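Local coordinates for uncharacterized protein (Acinetobacter baumannii, PDB 4L3U) that is of unknown function but folds as a small, all-helical single-chain protein of the DUF4844 family, at residues Q22-G34 against R48-F62. Sequence-based numbering, arbitrary orientation.
Sequences QLEKFKAQDHFAG and RMSLNQKVADTAQAF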
ATOM      1  N   GLN A  22       5.252  13.958   1.036  1.00 34.36           N
ATOM      2  CA  GLN A  22       4.686  12.922   1.891  1.00 34.42           C
ATOM      3  C   GLN A  22       5.059  11.537   1.374  1.00 30.05           C
ATOM      4  O   GLN A  22       5.407  10.645   2.145  1.00 30.11           O
ATOM      5  CB  GLN A  22       3.165  13.043   1.937  1.00 36.87           C
ATOM      6  CG  GLN A  22       2.637  14.309   2.577  1.00 41.46           C
ATOM      7  CD  GLN A  22       1.125  14.296   2.682  1.00 44.40           C
ATOM      8  OE1 GLN A  22       0.420  14.676   1.746  1.00 44.38           O
ATOM      9  NE2 GLN A  22       0.617  13.836   3.818  1.00 46.53           N
ATOM     10  N   LEU A  23       4.978  11.367   0.058  1.00 28.26           N
ATOM     11  CA  LEU A  23       5.258  10.085  -0.580  1.00 29.51           C
ATOM     12  C   LEU A  23       6.730   9.711  -0.481  1.00 31.78           C
ATOM     13  O   LEU A  23       7.071   8.547  -0.283  1.00 32.79           O
ATOM     14  CB  LEU A  23       4.848  10.130  -2.054  1.00 27.98           C
ATOM     15  CG  LEU A  23       3.344  10.187  -2.327  1.00 25.53           C
ATOM     16  CD1 LEU A  23       3.075  10.575  -3.769  1.00 24.21           C
ATOM     17  CD2 LEU A  23       2.698   8.847  -2.003  1.00 24.37           C
ATOM     18  N   GLU A  24       7.598  10.702  -0.634  1.00 34.68           N
ATOM     19  CA  GLU A  24       9.033  10.477  -0.549  1.00 35.53           C
ATOM     20  C   GLU A  24       9.413  10.000   0.846  1.00 33.83           C
ATOM     21  O   GLU A  24      10.205   9.070   1.003  1.00 33.83           O
ATOM     22  CB  GLU A  24       9.786  11.762  -0.890  1.00 38.95           C
ATOM     23  CG  GLU A  24       9.645  12.195  -2.343  1.00 42.56           C
ATOM     24  CD  GLU A  24      10.486  11.369  -3.300  1.00 47.61           C
ATOM     25  OE1 GLU A  24      11.133  10.398  -2.851  1.00 48.48           O
ATOM     26  OE2 GLU A  24      10.503  11.693  -4.509  1.00 50.34           O
ATOM     27  N   LYS A  25       8.844  10.645   1.857  1.00 32.94           N
ATOM     28  CA  LYS A  25       9.109  10.281   3.238  1.00 33.68           C
ATOM     29  C   LYS A  25       8.540   8.896   3.499  1.00 33.37           C
ATOM     30  O   LYS A  25       9.219   8.027   4.040  1.00 35.55           O
ATOM     31  CB  LYS A  25       8.486  11.307   4.185  1.00 35.72           C
ATOM     32  CG  LYS A  25       8.720  11.018   5.658  1.00 37.82           C
ATOM     33  N   PHE A  26       7.294   8.695   3.084  1.00 31.42           N
ATOM     34  CA  PHE A  26       6.609   7.423   3.260  1.00 30.68           C
ATOM     35  C   PHE A  26       7.384   6.281   2.621  1.00 32.35           C
ATOM     36  O   PHE A  26       7.481   5.193   3.176  1.00 34.44           O
ATOM     37  CB  PHE A  26       5.211   7.503   2.649  1.00 30.96           C
ATOM     38  CG  PHE A  26       4.317   6.363   3.037  1.00 32.13           C
ATOM     39  CD1 PHE A  26       3.774   6.301   4.308  1.00 32.88           C
ATOM     40  CD2 PHE A  26       4.015   5.358   2.137  1.00 30.21           C
ATOM     41  CE1 PHE A  26       2.946   5.256   4.675  1.00 31.53           C
ATOM     42  CE2 PHE A  26       3.189   4.311   2.500  1.00 27.88           C
ATOM     43  CZ  PHE A  26       2.654   4.262   3.770  1.00 28.23           C
ATOM     44  N   LYS A  27       7.940   6.541   1.449  1.00 32.84           N
ATOM     45  CA  LYS A  27       8.684   5.540   0.706  1.00 33.23           C
ATOM     46  C   LYS A  27       9.884   4.997   1.493  1.00 33.80           C
ATOM     47  O   LYS A  27      10.239   3.824   1.363  1.00 33.29           O
ATOM     48  CB  LYS A  27       9.153   6.168  -0.604  1.00 35.17           C
ATOM     49  CG  LYS A  27       9.967   5.265  -1.494  1.00 37.25           C
ATOM     50  CD  LYS A  27      10.505   6.026  -2.698  1.00 40.10           C
ATOM     51  CE  LYS A  27      11.556   7.058  -2.299  1.00 41.10           C
ATOM     52  NZ  LYS A  27      12.160   7.734  -3.480  1.00 41.59           N
ATOM     53  N   ALA A  28      10.494   5.850   2.312  1.00 34.88           N
ATOM     54  CA  ALA A  28      11.737   5.510   3.009  1.00 35.03           C
ATOM     55  C   ALA A  28      11.519   4.844   4.364  1.00 34.24           C
ATOM     56  O   ALA A  28      12.476   4.434   5.020  1.00 35.48           O
ATOM     57  CB  ALA A  28      12.584   6.757   3.190  1.00 36.06           C
ATOM     58  N   GLN A  29      10.266   4.735   4.782  1.00 31.95           N
ATOM     59  CA  GLN A  29       9.956   4.183   6.089  1.00 33.10           C
ATOM     60  C   GLN A  29       9.865   2.665   6.042  1.00 32.40           C
ATOM     61  O   GLN A  29       9.609   2.076   4.991  1.00 34.63           O
ATOM     62  CB  GLN A  29       8.639   4.765   6.596  1.00 35.63           C
ATOM     63  CG  GLN A  29       8.682   6.264   6.815  1.00 40.68           C
ATOM     64  CD  GLN A  29       7.301   6.867   6.932  1.00 45.23           C
ATOM     65  OE1 GLN A  29       6.302   6.149   6.975  1.00 46.55           O
ATOM     66  NE2 GLN A  29       7.234   8.192   6.973  1.00 47.60           N
ATOM     67  N   ASP A  30      10.100   2.040   7.191  1.00 31.23           N
ATOM     68  CA  ASP A  30       9.818   0.627   7.372  1.00 30.32           C
ATOM     69  C   ASP A  30       8.372   0.545   7.823  1.00 31.36           C
ATOM     70  O   ASP A  30       8.018   1.084   8.870  1.00 33.89           O
ATOM     71  CB  ASP A  30      10.738   0.032   8.437  1.00 32.95           C
ATOM     72  CG  ASP A  30      10.598  -1.476   8.562  1.00 36.65           C
ATOM     73  OD1 ASP A  30       9.647  -2.052   7.995  1.00 38.16           O
ATOM     74  OD2 ASP A  30      11.443  -2.092   9.242  1.00 38.80           O
ATOM     75  N   HIS A  31       7.537  -0.119   7.032  1.00 30.20           N
ATOM     76  CA  HIS A  31       6.107  -0.168   7.314  1.00 28.40           C
ATOM     77  C   HIS A  31       5.673  -1.437   8.035  1.00 29.07           C
ATOM     78  O   HIS A  31       4.477  -1.671   8.214  1.00 31.01           O
ATOM     79  CB  HIS A  31       5.328  -0.037   6.011  1.00 26.90           C
ATOM     80  CG  HIS A  31       5.613   1.229   5.277  1.00 27.95           C
ATOM     81  ND1 HIS A  31       6.567   1.318   4.286  1.00 31.28           N
ATOM     82  CD2 HIS A  31       5.083   2.470   5.400  1.00 26.81           C
ATOM     83  CE1 HIS A  31       6.604   2.553   3.823  1.00 30.79           C
ATOM     84  NE2 HIS A  31       5.713   3.272   4.484  1.00 29.70           N
ATOM     85  N   PHE A  32       6.639  -2.239   8.467  1.00 30.37           N
ATOM     86  CA  PHE A  32       6.341  -3.564   8.992  1.00 33.27           C
ATOM     87  C   PHE A  32       7.130  -3.878  10.253  1.00 34.56           C
ATOM     88  O   PHE A  32       7.615  -4.996  10.447  1.00 32.65           O
ATOM     89  CB  PHE A  32       6.601  -4.600   7.903  1.00 35.01           C
ATOM     90  CG  PHE A  32       5.815  -4.346   6.650  1.00 33.26           C
ATOM     91  CD1 PHE A  32       4.516  -4.811   6.533  1.00 32.48           C
ATOM     92  CD2 PHE A  32       6.353  -3.605   5.611  1.00 30.76           C
ATOM     93  CE1 PHE A  32       3.777  -4.566   5.397  1.00 28.73           C
ATOM     94  CE2 PHE A  32       5.619  -3.359   4.472  1.00 28.46           C
ATOM     95  CZ  PHE A  32       4.327  -3.840   4.366  1.00 27.55           C
ATOM     96  N   ALA A  33       7.238  -2.874  11.113  1.00 38.72           N
ATOM     97  CA  ALA A  33       7.862  -3.031  12.414  1.00 44.03           C
ATOM     98  C   ALA A  33       6.785  -3.246  13.463  1.00 47.98           C
ATOM     99  O   ALA A  33       5.604  -3.021  13.203  1.00 48.90           O
ATOM    100  CB  ALA A  33       8.691  -1.805  12.748  1.00 46.03           C
ATOM    101  N   GLY A  34       7.189  -3.695  14.645  1.00 52.78           N
ATOM    102  CA  GLY A  34       6.252  -3.877  15.735  1.00 57.98           C
ATOM    103  C   GLY A  34       5.721  -2.541  16.220  1.00 60.63           C
ATOM    104  O   GLY A  34       6.490  -1.598  16.402  1.00 63.84           O
ATOM    105  N   ARG A  48      10.524  -8.851   4.922  1.00 31.01           N
ATOM    106  CA  ARG A  48      10.176  -7.488   5.310  1.00 30.25           C
ATOM    107  C   ARG A  48      10.743  -6.488   4.318  1.00 31.29           C
ATOM    108  O   ARG A  48      10.059  -5.559   3.893  1.00 31.36           O
ATOM    109  CB  ARG A  48      10.697  -7.149   6.706  1.00 31.66           C
ATOM    110  CG  ARG A  48      10.246  -5.767   7.174  1.00 32.36           C
ATOM    111  CD  ARG A  48      10.925  -5.318   8.450  1.00 34.51           C
ATOM    112  NE  ARG A  48      10.569  -6.151   9.594  1.00 35.02           N
ATOM    113  CZ  ARG A  48      10.696  -5.776  10.861  1.00 37.97           C
ATOM    114  NH1 ARG A  48      11.162  -4.571  11.160  1.00 37.15           N
ATOM    115  NH2 ARG A  48      10.352  -6.603  11.837  1.00 41.52           N
HETATM  116  N   MSE A  49      12.008  -6.677   3.966  1.00 31.61           N
HETATM  117  CA  MSE A  49      12.674  -5.805   3.018  1.00 32.89           C
HETATM  118  C   MSE A  49      11.980  -5.861   1.664  1.00 32.50           C
HETATM  119  O   MSE A  49      11.770  -4.836   1.012  1.00 30.25           O
HETATM  120  CB  MSE A  49      14.118  -6.246   2.858  1.00 35.55           C
HETATM  121  CG  MSE A  49      14.954  -5.320   2.023  1.00 36.65           C
HETATM  122 SE   MSE A  49      16.674  -6.142   1.739  0.75 70.44          SE
HETATM  123  CE  MSE A  49      17.226  -6.348   3.607  1.00 34.30           C
ATOM    124  N   SER A  50      11.634  -7.073   1.250  1.00 34.47           N
ATOM    125  CA  SER A  50      10.920  -7.300   0.002  1.00 33.24           C
ATOM    126  C   SER A  50       9.583  -6.553  -0.000  1.00 30.63           C
ATOM    127  O   SER A  50       9.142  -6.053  -1.035  1.00 27.17           O
ATOM    128  CB  SER A  50      10.694  -8.802  -0.189  1.00 37.14           C
ATOM    129  OG  SER A  50      10.140  -9.091  -1.455  1.00 41.51           O
ATOM    130  N   LEU A  51       8.951  -6.476   1.170  1.00 30.88           N
ATOM    131  CA  LEU A  51       7.654  -5.814   1.317  1.00 27.46           C
ATOM    132  C   LEU A  51       7.768  -4.295   1.300  1.00 26.25           C
ATOM    133  O   LEU A  51       6.976  -3.617   0.649  1.00 25.42           O
ATOM    134  CB  LEU A  51       6.983  -6.253   2.615  1.00 30.03           C
ATOM    135  CG  LEU A  51       6.417  -7.670   2.614  1.00 31.96           C
ATOM    136  CD1 LEU A  51       6.058  -8.112   4.023  1.00 30.78           C
ATOM    137  CD2 LEU A  51       5.201  -7.733   1.714  1.00 32.48           C
ATOM    138  N   ASN A  52       8.738  -3.764   2.036  1.00 27.66           N
ATOM    139  CA  ASN A  52       9.000  -2.333   2.022  1.00 29.74           C
ATOM    140  C   ASN A  52       9.326  -1.858   0.606  1.00 33.03           C
ATOM    141  O   ASN A  52       8.965  -0.747   0.209  1.00 30.60           O
ATOM    142  CB  ASN A  52      10.143  -2.000   2.981  1.00 29.58           C
ATOM    143  CG  ASN A  52       9.710  -2.043   4.430  1.00 30.92           C
ATOM    144  OD1 ASN A  52       8.674  -1.490   4.792  1.00 32.32           O
ATOM    145  ND2 ASN A  52      10.496  -2.711   5.267  1.00 32.12           N
ATOM    146  N   GLN A  53       9.996  -2.714  -0.159  1.00 35.77           N
ATOM    147  CA  GLN A  53      10.346  -2.392  -1.537  1.00 36.51           C
ATOM    148  C   GLN A  53       9.096  -2.278  -2.411  1.00 30.86           C
ATOM    149  O   GLN A  53       8.965  -1.345  -3.199  1.00 31.66           O
ATOM    150  CB  GLN A  53      11.297  -3.449  -2.105  1.00 42.10           C
ATOM    151  CG  GLN A  53      11.627  -3.270  -3.579  1.00 49.58           C
ATOM    152  CD  GLN A  53      12.298  -1.938  -3.879  1.00 56.63           C
ATOM    153  OE1 GLN A  53      12.817  -1.271  -2.982  1.00 58.83           O
ATOM    154  NE2 GLN A  53      12.290  -1.544  -5.151  1.00 57.84           N
ATOM    155  N   LYS A  54       8.187  -3.239  -2.276  1.00 27.55           N
ATOM    156  CA  LYS A  54       6.920  -3.213  -3.003  1.00 27.18           C
ATOM    157  C   LYS A  54       6.114  -1.960  -2.660  1.00 25.05           C
ATOM    158  O   LYS A  54       5.456  -1.375  -3.518  1.00 23.72           O
ATOM    159  CB  LYS A  54       6.098  -4.457  -2.670  1.00 28.96           C
ATOM    160  CG  LYS A  54       6.730  -5.772  -3.111  1.00 33.25           C
ATOM    161  CD  LYS A  54       6.446  -6.082  -4.575  1.00 35.76           C
ATOM    162  CE  LYS A  54       6.872  -7.502  -4.941  1.00 36.84           C
ATOM    163  NZ  LYS A  54       6.475  -7.878  -6.328  1.00 37.71           N
ATOM    164  N   VAL A  55       6.170  -1.553  -1.396  1.00 26.45           N
ATOM    165  CA  VAL A  55       5.493  -0.340  -0.948  1.00 25.45           C
ATOM    166  C   VAL A  55       6.190   0.863  -1.554  1.00 23.96           C
ATOM    167  O   VAL A  55       5.544   1.811  -1.991  1.00 25.37           O
ATOM    168  CB  VAL A  55       5.491  -0.218   0.605  1.00 30.28           C
ATOM    169  CG1 VAL A  55       4.958   1.140   1.059  1.00 27.69           C
ATOM    170  CG2 VAL A  55       4.669  -1.332   1.222  1.00 31.17           C
ATOM    171  N   ALA A  56       7.516   0.819  -1.568  1.00 23.75           N
ATOM    172  CA  ALA A  56       8.304   1.893  -2.140  1.00 23.35           C
ATOM    173  C   ALA A  56       7.993   2.031  -3.623  1.00 24.43           C
ATOM    174  O   ALA A  56       7.939   3.140  -4.146  1.00 25.82           O
ATOM    175  CB  ALA A  56       9.784   1.632  -1.925  1.00 24.43           C
ATOM    176  N   ASP A  57       7.776   0.904  -4.296  1.00 23.74           N
ATOM    177  CA  ASP A  57       7.478   0.913  -5.726  1.00 23.83           C
ATOM    178  C   ASP A  57       6.169   1.646  -6.013  1.00 24.36           C
ATOM    179  O   ASP A  57       6.085   2.430  -6.954  1.00 27.07           O
ATOM    180  CB  ASP A  57       7.404  -0.512  -6.291  1.00 24.93           C
ATOM    181  CG  ASP A  57       8.731  -1.250  -6.215  1.00 30.33           C
ATOM    182  OD1 ASP A  57       9.788  -0.591  -6.175  1.00 32.37           O
ATOM    183  OD2 ASP A  57       8.717  -2.498  -6.205  1.00 34.28           O
ATOM    184  N   THR A  58       5.147   1.388  -5.203  1.00 23.79           N
ATOM    185  CA  THR A  58       3.855   2.038  -5.372  1.00 20.03           C
ATOM    186  C   THR A  58       3.946   3.524  -5.047  1.00 21.74           C
ATOM    187  O   THR A  58       3.339   4.350  -5.720  1.00 22.99           O
ATOM    188  CB  THR A  58       2.793   1.392  -4.479  1.00 19.70           C
ATOM    189  OG1 THR A  58       2.716  -0.008  -4.770  1.00 24.93           O
ATOM    190  CG2 THR A  58       1.431   2.030  -4.714  1.00 19.38           C
ATOM    191  N   ALA A  59       4.701   3.854  -4.007  1.00 20.69           N
ATOM    192  CA  ALA A  59       4.954   5.243  -3.654  1.00 21.10           C
ATOM    193  C   ALA A  59       5.612   5.976  -4.822  1.00 29.06           C
ATOM    194  O   ALA A  59       5.252   7.108  -5.137  1.00 28.17           O
ATOM    195  CB  ALA A  59       5.839   5.316  -2.423  1.00 21.64           C
ATOM    196  N   GLN A  60       6.571   5.321  -5.469  1.00 29.09           N
ATOM    197  CA  GLN A  60       7.301   5.940  -6.566  1.00 28.15           C
ATOM    198  C   GLN A  60       6.423   6.085  -7.802  1.00 26.77           C
ATOM    199  O   GLN A  60       6.623   6.987  -8.613  1.00 26.24           O
ATOM    200  CB  GLN A  60       8.549   5.127  -6.906  1.00 28.85           C
ATOM    201  CG  GLN A  60       9.454   5.813  -7.904  1.00 33.84           C
ATOM    202  CD  GLN A  60       9.885   7.192  -7.440  1.00 35.04           C
ATOM    203  OE1 GLN A  60      10.292   7.373  -6.290  1.00 35.03           O
ATOM    204  NE2 GLN A  60       9.783   8.175  -8.329  1.00 34.41           N
ATOM    205  N   ALA A  61       5.453   5.187  -7.944  1.00 26.66           N
ATOM    206  CA  ALA A  61       4.490   5.262  -9.036  1.00 24.75           C
ATOM    207  C   ALA A  61       3.601   6.500  -8.894  1.00 25.15           C
ATOM    208  O   ALA A  61       3.352   7.212  -9.870  1.00 26.51           O
ATOM    209  CB  ALA A  61       3.643   3.994  -9.080  1.00 20.26           C
ATOM    210  N   PHE A  62       3.132   6.753  -7.674  1.00 25.19           N
ATOM    211  CA  PHE A  62       2.306   7.922  -7.392  1.00 25.52           C
ATOM    212  C   PHE A  62       3.079   9.214  -7.654  1.00 25.77           C
ATOM    213  O   PHE A  62       2.522  10.188  -8.159  1.00 27.66           O
ATOM    214  CB  PHE A  62       1.820   7.901  -5.938  1.00 25.07           C
ATOM    215  CG  PHE A  62       0.616   7.022  -5.701  1.00 24.00           C
ATOM    216  CD1 PHE A  62      -0.629   7.375  -6.197  1.00 22.43           C
ATOM    217  CD2 PHE A  62       0.725   5.860  -4.952  1.00 24.07           C
ATOM    218  CE1 PHE A  62      -1.737   6.576  -5.965  1.00 22.66           C
ATOM    219  CE2 PHE A  62      -0.382   5.059  -4.718  1.00 22.66           C
ATOM    220  CZ  PHE A  62      -1.612   5.420  -5.223  1.00 21.51           C
TER
HETATM  221  O   HOH W   1       8.884   1.715   1.996  1.00 34.49           O
HETATM  222  O   HOH W   2       9.862  -5.901  14.304  1.00 42.91           O
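Helix 22-27 runs nearly antiparallel to helix 48-62 (168°, axes 9.0 Å apart at closest approach), and residues 28-34 continue as a loop along the same helix, bringing Phe32 level with Arg48. The backbones come closest where Lys27 CA lies 4.6 Å from Ala56 CA; Lys27 CG rests on Ala56 CB and Lys27 CB on Ala59 CB, while Leu23 CD1 packs on Phe62 CB. Bent at chi3 (68°), Lys27 turns NZ to a salt bridge with Glu24 and a weak bond to Gln60 OE1. The polar centre is Asn52, whose OD1 receives an almost straight bond from His31 N (2.9 Å, 176°) and whose ND2 donates to Asp30 OD1. That oxygen also accepts from Phe32 N, forming an Asx turn; the two donors approach opposite faces of the carboxylate, which should restrict its rotation. In this all-helical fold, the turn lies within the connection between helix 14-27 and helix 45-68. Arg48 NH1 makes a salt bridge to the syn side of Asp30 OD2 (3.1 Å), tilted somewhat out of the carboxylate plane, while OD2 lies close to the guanidinium plane; Phe32 O sits over one guanidinium face, and NH2 bonds to Val42 O. On the apolar side, Leu51 CB lies over one Phe32 ring face in a CH-pi contact, and Val55 CG1 covers a His31 face.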